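Local coordinates for intergenic-region protein (Escherichia coli CFT073, PDB 2WJ9) that probably counters bacterial host restriction, as a member of the antirestriction protein family that acts as a hydrolase inhibitor, at the interface of chains A and B. Numbering follows the deposited sequence. Chains: chain A/B, Intergenic-region protein.

The interface of chains A and B. Residues chain A 40-42, 165; chain B 160-161, 164.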
ATOM      1  N   GLU A  40       7.957  -1.803   6.753  1.00 32.38           N
ATOM      2  CA  GLU A  40       7.159  -2.946   7.186  1.00 32.99           C
ATOM      3  C   GLU A  40       7.021  -3.987   6.070  1.00 34.09           C
ATOM      4  O   GLU A  40       6.865  -3.637   4.898  1.00 33.57           O
ATOM      5  CB  GLU A  40       5.789  -2.509   7.727  1.00 32.84           C
ATOM      6  CG  GLU A  40       4.803  -1.942   6.701  1.00 31.95           C
ATOM      7  CD  GLU A  40       4.900  -0.438   6.512  1.00 31.62           C
ATOM      8  OE1 GLU A  40       3.869   0.160   6.140  1.00 28.83           O
ATOM      9  OE2 GLU A  40       5.990   0.143   6.703  1.00 29.03           O
ATOM     10  N   THR A  41       7.108  -5.263   6.449  1.00 35.33           N
ATOM     11  CA  THR A  41       6.976  -6.382   5.515  1.00 36.20           C
ATOM     12  C   THR A  41       5.710  -7.173   5.852  1.00 37.38           C
ATOM     13  O   THR A  41       4.678  -7.024   5.200  1.00 37.21           O
ATOM     14  CB  THR A  41       8.215  -7.301   5.555  1.00 36.31           C
ATOM     15  OG1 THR A  41       8.380  -7.842   6.873  1.00 35.70           O
ATOM     16  CG2 THR A  41       9.471  -6.530   5.166  1.00 36.06           C
ATOM     17  N   GLY A  42       5.784  -7.997   6.891  1.00 38.59           N
ATOM     18  CA  GLY A  42       4.614  -8.712   7.379  1.00 39.79           C
ATOM     19  C   GLY A  42       3.662  -7.781   8.106  1.00 40.75           C
ATOM     20  O   GLY A  42       3.812  -6.556   8.068  1.00 41.48           O
ATOM     21  N   ASP A 165      -4.171  -0.170   6.725  1.00 29.89           N
ATOM     22  CA  ASP A 165      -3.543  -1.238   7.504  1.00 30.18           C
ATOM     23  C   ASP A 165      -3.918  -1.176   8.988  1.00 29.71           C
ATOM     24  O   ASP A 165      -4.094  -2.214   9.628  1.00 29.34           O
ATOM     25  CB  ASP A 165      -2.018  -1.212   7.356  1.00 30.20           C
ATOM     26  CG  ASP A 165      -1.527  -1.848   6.062  1.00 32.02           C
ATOM     27  OD1 ASP A 165      -2.334  -2.369   5.262  1.00 31.25           O
ATOM     28  OD2 ASP A 165      -0.296  -1.838   5.863  1.00 31.97           O
TER
ATOM     29  N   TYR B 160       5.313  -0.868  -4.088  1.00 28.59           N
ATOM     30  CA  TYR B 160       5.589  -1.786  -2.985  1.00 29.53           C
ATOM     31  C   TYR B 160       4.316  -2.242  -2.262  1.00 29.59           C
ATOM     32  O   TYR B 160       4.100  -3.442  -2.077  1.00 29.88           O
ATOM     33  CB  TYR B 160       6.560  -1.163  -1.978  1.00 29.26           C
ATOM     34  CG  TYR B 160       6.840  -2.068  -0.787  1.00 29.80           C
ATOM     35  CD1 TYR B 160       7.557  -3.243  -0.953  1.00 30.59           C
ATOM     36  CD2 TYR B 160       6.360  -1.768   0.482  1.00 32.32           C
ATOM     37  CE1 TYR B 160       7.807  -4.097   0.112  1.00 31.46           C
ATOM     38  CE2 TYR B 160       6.616  -2.617   1.575  1.00 32.17           C
ATOM     39  CZ  TYR B 160       7.340  -3.786   1.375  1.00 31.79           C
ATOM     40  OH  TYR B 160       7.608  -4.644   2.442  1.00 32.19           O
ATOM     41  N   TYR B 161       3.468  -1.290  -1.864  1.00 29.34           N
ATOM     42  CA  TYR B 161       2.221  -1.633  -1.155  1.00 29.10           C
ATOM     43  C   TYR B 161       1.292  -2.502  -2.036  1.00 28.65           C
ATOM     44  O   TYR B 161       0.659  -3.439  -1.559  1.00 28.93           O
ATOM     45  CB  TYR B 161       1.488  -0.367  -0.653  1.00 29.36           C
ATOM     46  CG  TYR B 161       2.043   0.228   0.636  1.00 29.40           C
ATOM     47  CD1 TYR B 161       2.625   1.486   0.650  1.00 30.04           C
ATOM     48  CD2 TYR B 161       1.960  -0.460   1.851  1.00 31.51           C
ATOM     49  CE1 TYR B 161       3.137   2.038   1.823  1.00 29.69           C
ATOM     50  CE2 TYR B 161       2.469   0.092   3.030  1.00 30.81           C
ATOM     51  CZ  TYR B 161       3.061   1.334   3.002  1.00 30.78           C
ATOM     52  OH  TYR B 161       3.572   1.899   4.151  1.00 30.34           O
ATOM     53  N   ARG B 164       2.841  -6.004  -2.297  1.00 29.95           N
ATOM     54  CA  ARG B 164       2.724  -6.570  -0.953  1.00 29.76           C
ATOM     55  C   ARG B 164       1.328  -7.155  -0.717  1.00 29.61           C
ATOM     56  O   ARG B 164       1.202  -8.237  -0.166  1.00 29.16           O
ATOM     57  CB  ARG B 164       3.080  -5.523   0.123  1.00 29.85           C
ATOM     58  CG  ARG B 164       2.904  -5.954   1.589  1.00 30.33           C
ATOM     59  CD  ARG B 164       3.378  -4.805   2.499  1.00 30.47           C
ATOM     60  NE  ARG B 164       3.124  -4.966   3.933  1.00 31.87           N
ATOM     61  CZ  ARG B 164       2.163  -4.364   4.635  1.00 33.18           C
ATOM     62  NH1 ARG B 164       1.281  -3.554   4.057  1.00 32.33           N
ATOM     63  NH2 ARG B 164       2.080  -4.578   5.942  1.00 34.81           N
TER
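A:Glu40, A:Thr41 and A:Asp165 meet B:Tyr160, B:Tyr161 and B:Arg164 in a polar patch of a two-fold homodimer interface, where the N-terminal arm and helix 154-169 of chain A both meet helix 154-168 of chain B; it recurs with the chains exchanged, and interchain disulfides known for this protein support the pairing. B:Arg164 runs extended from CG to NE, its CG anti to the backbone N, which carries the guanidinium across to chain A. There its rim serves backbone and carboxylate acceptors. B:Arg164 NE gives a nearly straight bond (169° at H) to the backbone O of A:Thr41, 2.9 Å away. B:Arg164 NH1 forms a salt bridge to A:Asp165 OD2 (2.9 Å), taking the syn lone pair. Both oxygens lie near the guanidinium plane, so together they should fix its rotation, although the A:Asp165 carboxylate is turned 57° from it. B:Arg164 NH2 makes a weak hydrogen bond to A:Gly42 O (3.4 Å). Over one guanidinium face sits A:Glu40 CG, close to the rim. The two tyrosines grip A:Glu40 at different points. B:Tyr160 OH donates to the backbone O of A:Glu40 at 2.8 Å, whereas B:Tyr161 OH donates to its side chain. That side chain bends at chi2 (-90°), swinging the carboxylate toward the edge of the B:Tyr161 ring. A:Glu40 OE1 lies in the ring plane, yet the phenol hydroxyl B:Tyr161 OH reaches it from above the carboxylate plane, at 2.7 Å.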